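Local coordinates for protein acetone carboxylase alpha subunit (Xanthobacter autotrophicus Py2, PDB 5M45) that forms the manganese-binding alpha subunit of a multi-chain enzyme and belongs to the hydantoinase B/oxoprolinase family, at residues V182-G190 with S436-F444; M525-F536 with T607-Y618. One frame throughout, in Å; residues are numbered along the deposited sequence.

Interaction 1: residues V182-G190 with S436-F444; sequences VGPGSMATG and SNWLQGGGF
Next to the manganese site, the loop 182-190 lies against the short strand 440-442, and Gln440 reaches into it at Met187. The amide of Gln440 meets both polar backbone atoms of Met187. Its NE2 donates to Met187 O at 3.2 Å. That oxygen lies in the amide plane of Gln440, but NE2 sits well above the carbonyl plane of Met187. The return bond, Met187 N to Gln440 OE1, is 2.9 Å long but bent and weak. NE2 also makes a weak bond to Trp438 O, so the buried amide is held from both segments. The Met187 side chain bends at chi2 (-49°) and passes over the Trp438 indole at a slant. Met187 CG touches Trp438 CD2 at 3.6 Å, and Met187 CE sits over the indole face, 3.5 Å from the centroid of the six-membered ring. The sulfur stands higher above the same ring, a Met-aromatic contact. At the other end Pro184 CB and CG rest on the Gly441-Gly442 peptide, with CG 3.7 Å from Gly442 N. Ser186 OG bonds to Ile177 O and to His175, a manganese ligand. A glutamine bound to loop backbone and a methionine on an indole face thus join segment 436-444 to a loop in the second shell of a manganese site.

Interaction 2: residues M525-F536 with T607-Y618; sequences MVWNAKDWTMFF and TTEEMFSDYDLY
Asp614 OD2 receives two bonds, one from Asn528 N at 3.0 Å and one from a water at 2.6 Å. Asp614 OD1 takes Ala529 N on its syn lone pair, so the carboxylate holds the connection between strands 520-526 and 532-535. Asp614 lies in the type II beta turn Ser613-Asp616, which links strands 610-612 and 617-621. Each segment thus passes from one antiparallel sheet to another, and they pair in both. In one, Val526 N bonds to Asp616 O beside the non-hydrogen-bonded pair Met525-Leu617. In the other, Met534 and Glu610 form a hydrogen-bonded pair. Next to it Thr533 OG1 donates to the anti lone pair of Glu609 OE2 at 2.7 Å. Near the turn, Trp527 and Tyr615 form an offset edge-to-face pair, the Trp527 edge toward the Tyr615 face near its hydroxyl, with the planes at 82°. Met534 bridges two rings. Its CB and sulfur lie over the Phe612 face, the sulfur 4.4 Å from the centroid, and the bend at chi3 (68°) carries CE to one face of Tyr618. Phe536 covers the opposite face as an offset stack, centroids 4.0 Å apart, with the ring planes nearly parallel. Tyr618 OH also contacts Asn437 ND2 by a hydrogen bond, and it donates to Phe535 O at 2.7 Å from above the carbonyl plane.

How the interactions relate
Going from the N terminus, the loop 182-190 follows strand 165-175. Interaction 1 closes a long loop when 436-444 returns to it. Interaction 2 opens later and closes a shorter loop of 70 residues, so the two follow in series and neither nest nor cross. They meet in space through one antiparallel sheet, in which strand 532-535 lies between 440-442 and 610-612. Phe444 N and Lys530 O, 2.9 Å apart, probably bond beside these strands. Thr189 OG1 bonds to Thr607 O, joining the manganese-site loop directly to interaction 2. Interaction 2 extends the connection to the sheet containing 520-526 and 617-621. Both interactions also touch a second copy of this subunit.

Interaction 1: residues V182-G190 with S436-F444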
loop_
_atom_site.group_PDB
_atom_site.type_symbol
_atom_site.label_atom_id
_atom_site.label_comp_id
_atom_site.label_asym_id
_atom_site.label_seq_id
_atom_site.Cartn_x
_atom_site.Cartn_y
_atom_site.Cartn_z
ATOM N N VAL A 182 4.261 1.295 8.272
ATOM C CA VAL A 182 3.783 1.193 9.671
ATOM C C VAL A 182 4.565 2.166 10.598
ATOM O O VAL A 182 3.953 2.933 11.357
ATOM C CB VAL A 182 3.867 -0.259 10.186
ATOM C CG1 VAL A 182 3.620 -0.350 11.701
ATOM C CG2 VAL A 182 2.877 -1.147 9.402
ATOM N N GLY A 183 5.884 2.145 10.500
ATOM C CA GLY A 183 6.732 3.093 11.242
ATOM C C GLY A 183 6.902 4.437 10.518
ATOM O O GLY A 183 7.079 4.456 9.299
ATOM N N PRO A 184 6.881 5.556 11.269
ATOM C CA PRO A 184 7.022 6.892 10.698
ATOM C C PRO A 184 8.460 7.341 10.513
ATOM O O PRO A 184 9.081 7.872 11.431
ATOM C CB PRO A 184 6.328 7.786 11.730
ATOM C CG PRO A 184 6.553 7.088 13.038
ATOM C CD PRO A 184 6.511 5.617 12.698
ATOM N N GLY A 185 8.970 7.147 9.313
ATOM C CA GLY A 185 10.345 7.476 8.931
ATOM C C GLY A 185 10.673 6.814 7.595
ATOM O O GLY A 185 9.831 6.077 7.044
ATOM N N SER A 186 11.893 7.037 7.090
ATOM C CA SER A 186 12.356 6.391 5.848
ATOM C C SER A 186 12.898 4.986 6.100
ATOM O O SER A 186 12.665 4.080 5.296
ATOM C CB SER A 186 13.447 7.208 5.156
ATOM O OG SER A 186 13.213 8.610 5.106
ATOM N N MET A 187 13.621 4.817 7.215
ATOM C CA MET A 187 14.320 3.571 7.579
ATOM C C MET A 187 13.533 2.828 8.665
ATOM O O MET A 187 14.022 2.527 9.754
ATOM C CB MET A 187 15.725 3.909 8.099
ATOM C CG MET A 187 16.529 4.905 7.285
ATOM S SD MET A 187 16.610 4.571 5.496
ATOM C CE MET A 187 17.755 5.859 5.043
ATOM N N ALA A 188 12.263 2.576 8.343
ATOM C CA ALA A 188 11.241 2.332 9.340
ATOM C C ALA A 188 11.291 0.911 9.934
ATOM O O ALA A 188 11.726 -0.044 9.268
ATOM C CB ALA A 188 9.888 2.558 8.698
ATOM N N THR A 189 10.856 0.831 11.192
ATOM C CA THR A 189 10.629 -0.399 11.924
ATOM C C THR A 189 9.136 -0.473 12.284
ATOM O O THR A 189 8.446 0.552 12.265
ATOM C CB THR A 189 11.410 -0.438 13.236
ATOM O OG1 THR A 189 11.017 0.680 14.053
ATOM C CG2 THR A 189 12.901 -0.357 12.981
ATOM N N GLY A 190 8.688 -1.674 12.635
ATOM C CA GLY A 190 7.294 -1.933 13.018
ATOM C C GLY A 190 6.690 -3.035 12.212
ATOM O O GLY A 190 6.223 -4.027 12.771
ATOM N N SER A 436 24.616 5.112 10.475
ATOM C CA SER A 436 23.515 5.200 11.488
ATOM C C SER A 436 24.036 6.055 12.655
ATOM O O SER A 436 25.232 6.381 12.653
ATOM C CB SER A 436 23.108 3.790 11.940
ATOM O OG SER A 436 24.140 3.144 12.711
ATOM N N ASN A 437 23.245 6.466 13.650
ATOM C CA ASN A 437 21.780 6.291 13.836
ATOM C C ASN A 437 20.929 7.109 12.871
ATOM O O ASN A 437 21.343 8.178 12.461
ATOM C CB ASN A 437 21.425 6.753 15.254
ATOM C CG ASN A 437 19.927 6.594 15.582
ATOM O OD1 ASN A 437 19.412 5.465 15.704
ATOM N ND2 ASN A 437 19.249 7.722 15.784
ATOM N N TRP A 438 19.728 6.606 12.571
ATOM C CA TRP A 438 18.673 7.332 11.849
ATOM C C TRP A 438 17.567 7.822 12.814
ATOM O O TRP A 438 16.725 7.022 13.304
ATOM C CB TRP A 438 18.073 6.437 10.749
ATOM C CG TRP A 438 19.040 6.031 9.691
ATOM C CD1 TRP A 438 19.779 4.860 9.662
ATOM C CD2 TRP A 438 19.412 6.762 8.508
ATOM N NE1 TRP A 438 20.571 4.824 8.552
ATOM C CE2 TRP A 438 20.398 5.982 7.831
ATOM C CE3 TRP A 438 19.061 8.004 7.984
ATOM C CZ2 TRP A 438 20.994 6.388 6.632
ATOM C CZ3 TRP A 438 19.655 8.431 6.759
ATOM C CH2 TRP A 438 20.607 7.592 6.088
ATOM N N LEU A 439 17.602 9.122 13.123
ATOM C CA LEU A 439 16.592 9.757 13.963
ATOM C C LEU A 439 15.269 9.808 13.178
ATOM O O LEU A 439 15.222 10.360 12.089
ATOM C CB LEU A 439 17.029 11.175 14.398
ATOM C CG LEU A 439 16.074 12.039 15.244
ATOM C CD1 LEU A 439 16.818 13.039 16.102
ATOM C CD2 LEU A 439 14.997 12.779 14.422
ATOM N N GLN A 440 14.233 9.203 13.737
ATOM C CA GLN A 440 12.923 9.068 13.039
ATOM C C GLN A 440 11.761 9.265 14.005
ATOM O O GLN A 440 11.926 9.151 15.216
ATOM C CB GLN A 440 12.808 7.684 12.416
ATOM C CG GLN A 440 13.815 7.440 11.289
ATOM C CD GLN A 440 13.797 6.011 10.804
ATOM O OE1 GLN A 440 12.985 5.637 9.955
ATOM N NE2 GLN A 440 14.672 5.183 11.373
ATOM N N GLY A 441 10.595 9.546 13.453
ATOM C CA GLY A 441 9.375 9.778 14.211
ATOM C C GLY A 441 8.284 10.465 13.425
ATOM O O GLY A 441 8.486 10.864 12.284
ATOM N N GLY A 442 7.117 10.616 14.049
ATOM C CA GLY A 442 5.960 11.220 13.395
ATOM C C GLY A 442 4.861 11.697 14.336
ATOM O O GLY A 442 4.918 11.503 15.556
ATOM N N GLY A 443 3.854 12.328 13.730
ATOM C CA GLY A 443 2.733 12.959 14.448
ATOM C C GLY A 443 2.468 14.342 13.871
ATOM O O GLY A 443 2.625 14.548 12.645
ATOM N N PHE A 444 2.072 15.280 14.733
ATOM C CA PHE A 444 1.860 16.689 14.303
ATOM C C PHE A 444 3.080 17.576 14.548
ATOM O O PHE A 444 3.694 17.544 15.621
ATOM C CB PHE A 444 0.619 17.317 14.961
ATOM C CG PHE A 444 -0.667 17.002 14.223
ATOM C CD1 PHE A 444 -1.214 15.765 14.308
ATOM C CD2 PHE A 444 -1.292 17.941 13.427
ATOM C CE1 PHE A 444 -2.385 15.451 13.600
ATOM C CE2 PHE A 444 -2.435 17.645 12.723
ATOM C CZ PHE A 444 -2.990 16.393 12.803
#

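Interaction 2: residues M525-F536 with T607-Y618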
loop_
_atom_site.group_PDB
_atom_site.type_symbol
_atom_site.label_atom_id
_atom_site.label_comp_id
_atom_site.label_asym_id
_atom_site.label_seq_id
_atom_site.Cartn_x
_atom_site.Cartn_y
_atom_site.Cartn_z
ATOM N N MET A 525 15.863 18.337 21.851
ATOM C CA MET A 525 14.722 18.508 22.750
ATOM C C MET A 525 13.465 18.633 21.899
ATOM O O MET A 525 13.425 19.420 20.958
ATOM C CB MET A 525 14.879 19.746 23.638
ATOM C CG MET A 525 13.842 19.808 24.766
ATOM S SD MET A 525 14.040 21.132 26.022
ATOM C CE MET A 525 13.432 22.506 25.053
ATOM N N VAL A 526 12.424 17.875 22.239
ATOM C CA VAL A 526 11.127 17.969 21.524
ATOM C C VAL A 526 10.497 19.351 21.788
ATOM O O VAL A 526 10.463 19.833 22.929
ATOM C CB VAL A 526 10.205 16.811 21.931
ATOM C CG1 VAL A 526 8.863 16.885 21.210
ATOM C CG2 VAL A 526 10.862 15.452 21.609
ATOM N N TRP A 527 10.003 20.002 20.731
ATOM C CA TRP A 527 9.523 21.375 20.827
ATOM C C TRP A 527 8.502 21.745 19.713
ATOM O O TRP A 527 8.829 21.694 18.514
ATOM C CB TRP A 527 10.721 22.344 20.780
ATOM C CG TRP A 527 10.302 23.779 20.875
ATOM C CD1 TRP A 527 10.239 24.710 19.862
ATOM C CD2 TRP A 527 9.825 24.423 22.048
ATOM N NE1 TRP A 527 9.756 25.904 20.356
ATOM C CE2 TRP A 527 9.482 25.750 21.690
ATOM C CE3 TRP A 527 9.605 23.988 23.361
ATOM C CZ2 TRP A 527 8.987 26.668 22.620
ATOM C CZ3 TRP A 527 9.119 24.895 24.293
ATOM C CH2 TRP A 527 8.775 26.223 23.908
ATOM N N ASN A 528 7.315 22.198 20.136
ATOM C CA ASN A 528 6.200 22.532 19.238
ATOM C C ASN A 528 5.675 21.294 18.444
ATOM O O ASN A 528 5.166 21.438 17.315
ATOM C CB ASN A 528 6.588 23.709 18.329
ATOM C CG ASN A 528 5.411 24.618 17.969
ATOM O OD1 ASN A 528 4.282 24.380 18.333
ATOM N ND2 ASN A 528 5.700 25.682 17.217
ATOM N N ALA A 529 5.825 20.110 19.020
ATOM C CA ALA A 529 5.238 18.859 18.490
ATOM C C ALA A 529 3.950 18.504 19.255
ATOM O O ALA A 529 3.812 18.839 20.451
ATOM C CB ALA A 529 6.236 17.697 18.633
ATOM N N LYS A 530 3.033 17.791 18.593
ATOM C CA LYS A 530 1.820 17.278 19.223
ATOM C C LYS A 530 1.559 15.840 18.786
ATOM O O LYS A 530 1.825 15.466 17.627
ATOM C CB LYS A 530 0.592 18.139 18.860
ATOM C CG LYS A 530 0.768 19.629 19.184
ATOM C CD LYS A 530 1.295 20.375 17.946
ATOM C CE LYS A 530 1.840 21.758 18.352
ATOM N NZ LYS A 530 2.385 22.496 17.210
ATOM N N ASP A 531 1.069 15.022 19.717
ATOM C CA ASP A 531 0.758 13.621 19.442
ATOM C C ASP A 531 1.946 12.934 18.721
ATOM O O ASP A 531 1.800 12.309 17.667
ATOM C CB ASP A 531 -0.540 13.529 18.617
ATOM C CG ASP A 531 -1.779 14.020 19.389
ATOM O OD1 ASP A 531 -1.719 14.262 20.596
ATOM O OD2 ASP A 531 -2.876 14.130 18.772
ATOM N N TRP A 532 3.121 13.085 19.326
ATOM C CA TRP A 532 4.401 12.809 18.712
ATOM C C TRP A 532 4.996 11.442 19.191
ATOM O O TRP A 532 4.788 11.037 20.360
ATOM C CB TRP A 532 5.368 13.983 19.021
ATOM C CG TRP A 532 6.631 13.982 18.182
ATOM C CD1 TRP A 532 7.897 13.726 18.598
ATOM C CD2 TRP A 532 6.715 14.255 16.777
ATOM N NE1 TRP A 532 8.755 13.807 17.552
ATOM C CE2 TRP A 532 8.057 14.137 16.416
ATOM C CE3 TRP A 532 5.781 14.618 15.805
ATOM C CZ2 TRP A 532 8.496 14.328 15.110
ATOM C CZ3 TRP A 532 6.213 14.813 14.503
ATOM C CH2 TRP A 532 7.574 14.672 14.173
ATOM N N THR A 533 5.702 10.761 18.278
ATOM C CA THR A 533 6.474 9.519 18.583
ATOM C C THR A 533 7.873 9.577 17.947
ATOM O O THR A 533 8.076 10.309 16.977
ATOM C CB THR A 533 5.805 8.233 18.059
ATOM O OG1 THR A 533 5.663 8.312 16.633
ATOM C CG2 THR A 533 4.452 8.028 18.728
ATOM N N MET A 534 8.843 8.846 18.529
ATOM C CA MET A 534 10.180 8.694 17.941
ATOM C C MET A 534 10.732 7.275 18.164
ATOM O O MET A 534 10.256 6.534 19.027
ATOM C CB MET A 534 11.171 9.740 18.496
ATOM C CG MET A 534 10.673 11.193 18.440
ATOM S SD MET A 534 11.847 12.462 18.957
ATOM C CE MET A 534 13.080 12.363 17.644
ATOM N N PHE A 535 11.743 6.912 17.391
ATOM C CA PHE A 535 12.435 5.627 17.529
ATOM C C PHE A 535 13.882 5.714 17.006
ATOM O O PHE A 535 14.285 6.715 16.399
ATOM C CB PHE A 535 11.638 4.468 16.904
ATOM C CG PHE A 535 11.408 4.569 15.392
ATOM C CD1 PHE A 535 10.347 5.333 14.872
ATOM C CD2 PHE A 535 12.211 3.852 14.499
ATOM C CE1 PHE A 535 10.107 5.401 13.504
ATOM C CE2 PHE A 535 11.982 3.916 13.134
ATOM C CZ PHE A 535 10.945 4.681 12.635
ATOM N N PHE A 536 14.654 4.687 17.355
ATOM C CA PHE A 536 16.083 4.563 17.015
ATOM C C PHE A 536 16.303 3.428 16.013
ATOM O O PHE A 536 15.594 2.404 16.056
ATOM C CB PHE A 536 16.905 4.234 18.311
ATOM C CG PHE A 536 16.944 5.346 19.334
ATOM C CD1 PHE A 536 15.945 5.481 20.282
ATOM C CD2 PHE A 536 17.994 6.235 19.373
ATOM C CE1 PHE A 536 15.969 6.506 21.245
ATOM C CE2 PHE A 536 18.037 7.265 20.325
ATOM C CZ PHE A 536 17.004 7.412 21.262
ATOM N N THR A 607 14.573 0.296 17.945
ATOM C CA THR A 607 13.285 0.327 18.621
ATOM C C THR A 607 12.149 0.599 17.618
ATOM O O THR A 607 12.397 1.012 16.489
ATOM C CB THR A 607 13.215 1.393 19.740
ATOM O OG1 THR A 607 13.341 2.703 19.178
ATOM C CG2 THR A 607 14.283 1.195 20.816
ATOM N N THR A 608 10.914 0.346 18.052
ATOM C CA THR A 608 9.718 0.814 17.355
ATOM C C THR A 608 9.210 2.069 18.059
ATOM O O THR A 608 9.639 2.375 19.186
ATOM C CB THR A 608 8.598 -0.257 17.322
ATOM O OG1 THR A 608 8.273 -0.706 18.657
ATOM C CG2 THR A 608 9.070 -1.449 16.481
ATOM N N GLU A 609 8.289 2.760 17.417
ATOM C CA GLU A 609 7.824 4.073 17.872
ATOM C C GLU A 609 7.329 4.095 19.342
ATOM O O GLU A 609 6.651 3.164 19.798
ATOM C CB GLU A 609 6.820 4.714 16.882
ATOM C CG GLU A 609 5.397 4.196 16.863
ATOM C CD GLU A 609 4.510 4.875 15.773
ATOM O OE1 GLU A 609 3.780 4.136 15.061
ATOM O OE2 GLU A 609 4.514 6.122 15.621
ATOM N N GLU A 610 7.735 5.152 20.058
ATOM C CA GLU A 610 7.361 5.375 21.464
ATOM C C GLU A 610 6.916 6.841 21.629
ATOM O O GLU A 610 7.460 7.731 20.971
ATOM C CB GLU A 610 8.599 5.000 22.326
ATOM C CG GLU A 610 8.737 5.545 23.723
ATOM C CD GLU A 610 9.973 4.978 24.427
ATOM O OE1 GLU A 610 10.954 5.736 24.721
ATOM O OE2 GLU A 610 10.000 3.731 24.650
ATOM N N MET A 611 5.919 7.077 22.486
ATOM C CA MET A 611 5.393 8.440 22.741
ATOM C C MET A 611 6.497 9.360 23.319
ATOM O O MET A 611 7.212 8.964 24.251
ATOM C CB MET A 611 4.184 8.397 23.680
ATOM C CG MET A 611 2.955 7.721 23.067
ATOM S SD MET A 611 1.606 7.485 24.202
ATOM C CE MET A 611 2.161 6.035 25.051
ATOM N N PHE A 612 6.651 10.540 22.735
ATOM C CA PHE A 612 7.478 11.620 23.284
ATOM C C PHE A 612 6.610 12.902 23.377
ATOM O O PHE A 612 5.686 13.137 22.543
ATOM C CB PHE A 612 8.707 11.953 22.393
ATOM C CG PHE A 612 9.890 11.011 22.513
ATOM C CD1 PHE A 612 9.810 9.687 22.051
ATOM C CD2 PHE A 612 11.123 11.471 22.961
ATOM C CE1 PHE A 612 10.895 8.839 22.127
ATOM C CE2 PHE A 612 12.227 10.609 23.046
ATOM C CZ PHE A 612 12.114 9.294 22.637
ATOM N N SER A 613 6.942 13.762 24.335
ATOM C CA SER A 613 6.304 15.077 24.494
ATOM C C SER A 613 7.329 16.193 24.508
ATOM O O SER A 613 8.505 15.957 24.770
ATOM C CB SER A 613 5.577 15.183 25.824
ATOM O OG SER A 613 4.716 14.084 25.996
ATOM N N ASP A 614 6.836 17.430 24.342
ATOM C CA ASP A 614 7.681 18.613 24.466
ATOM C C ASP A 614 8.483 18.567 25.778
ATOM O O ASP A 614 7.954 18.171 26.836
ATOM C CB ASP A 614 6.879 19.915 24.395
ATOM C CG ASP A 614 6.555 20.371 22.965
ATOM O OD1 ASP A 614 6.685 19.573 21.988
ATOM O OD2 ASP A 614 6.113 21.569 22.824
ATOM N N TYR A 615 9.762 18.949 25.656
ATOM C CA TYR A 615 10.795 18.961 26.706
ATOM C C TYR A 615 11.490 17.591 26.971
ATOM O O TYR A 615 12.434 17.531 27.754
ATOM C CB TYR A 615 10.313 19.628 28.020
ATOM C CG TYR A 615 9.926 21.087 27.863
ATOM C CD1 TYR A 615 10.870 22.086 27.941
ATOM C CD2 TYR A 615 8.581 21.472 27.729
ATOM C CE1 TYR A 615 10.532 23.425 27.866
ATOM C CE2 TYR A 615 8.200 22.811 27.641
ATOM C CZ TYR A 615 9.195 23.789 27.711
ATOM O OH TYR A 615 8.895 25.131 27.630
ATOM N N ASP A 616 11.054 16.528 26.304
ATOM C CA ASP A 616 11.778 15.240 26.291
ATOM C C ASP A 616 13.063 15.337 25.440
ATOM O O ASP A 616 13.183 16.229 24.557
ATOM C CB ASP A 616 10.889 14.088 25.779
ATOM C CG ASP A 616 9.761 13.690 26.743
ATOM O OD1 ASP A 616 9.656 14.210 27.880
ATOM O OD2 ASP A 616 8.951 12.794 26.343
ATOM N N LEU A 617 14.019 14.431 25.719
ATOM C CA LEU A 617 15.339 14.439 25.068
ATOM C C LEU A 617 15.601 13.175 24.270
ATOM O O LEU A 617 15.165 12.100 24.656
ATOM C CB LEU A 617 16.445 14.585 26.109
ATOM C CG LEU A 617 16.495 15.871 26.937
ATOM C CD1 LEU A 617 17.617 15.776 27.963
ATOM C CD2 LEU A 617 16.655 17.113 26.073
ATOM N N TYR A 618 16.338 13.331 23.173
ATOM C CA TYR A 618 16.755 12.229 22.274
ATOM C C TYR A 618 18.196 12.510 21.833
ATOM O O TYR A 618 18.482 13.617 21.337
ATOM C CB TYR A 618 15.797 12.198 21.056
ATOM C CG TYR A 618 15.990 11.103 19.994
ATOM C CD1 TYR A 618 17.116 11.073 19.149
ATOM C CD2 TYR A 618 14.995 10.123 19.780
ATOM C CE1 TYR A 618 17.272 10.098 18.176
ATOM C CE2 TYR A 618 15.152 9.143 18.808
ATOM C CZ TYR A 618 16.287 9.139 17.998
ATOM O OH TYR A 618 16.454 8.176 16.997
HETATM O O HOH W 1 3.803 21.393 21.563
HETATM O O HOH W 2 4.347 17.360 22.659
HETATM O O HOH W 3 3.556 14.642 21.815
HETATM O O HOH W 4 11.725 4.442 20.743
#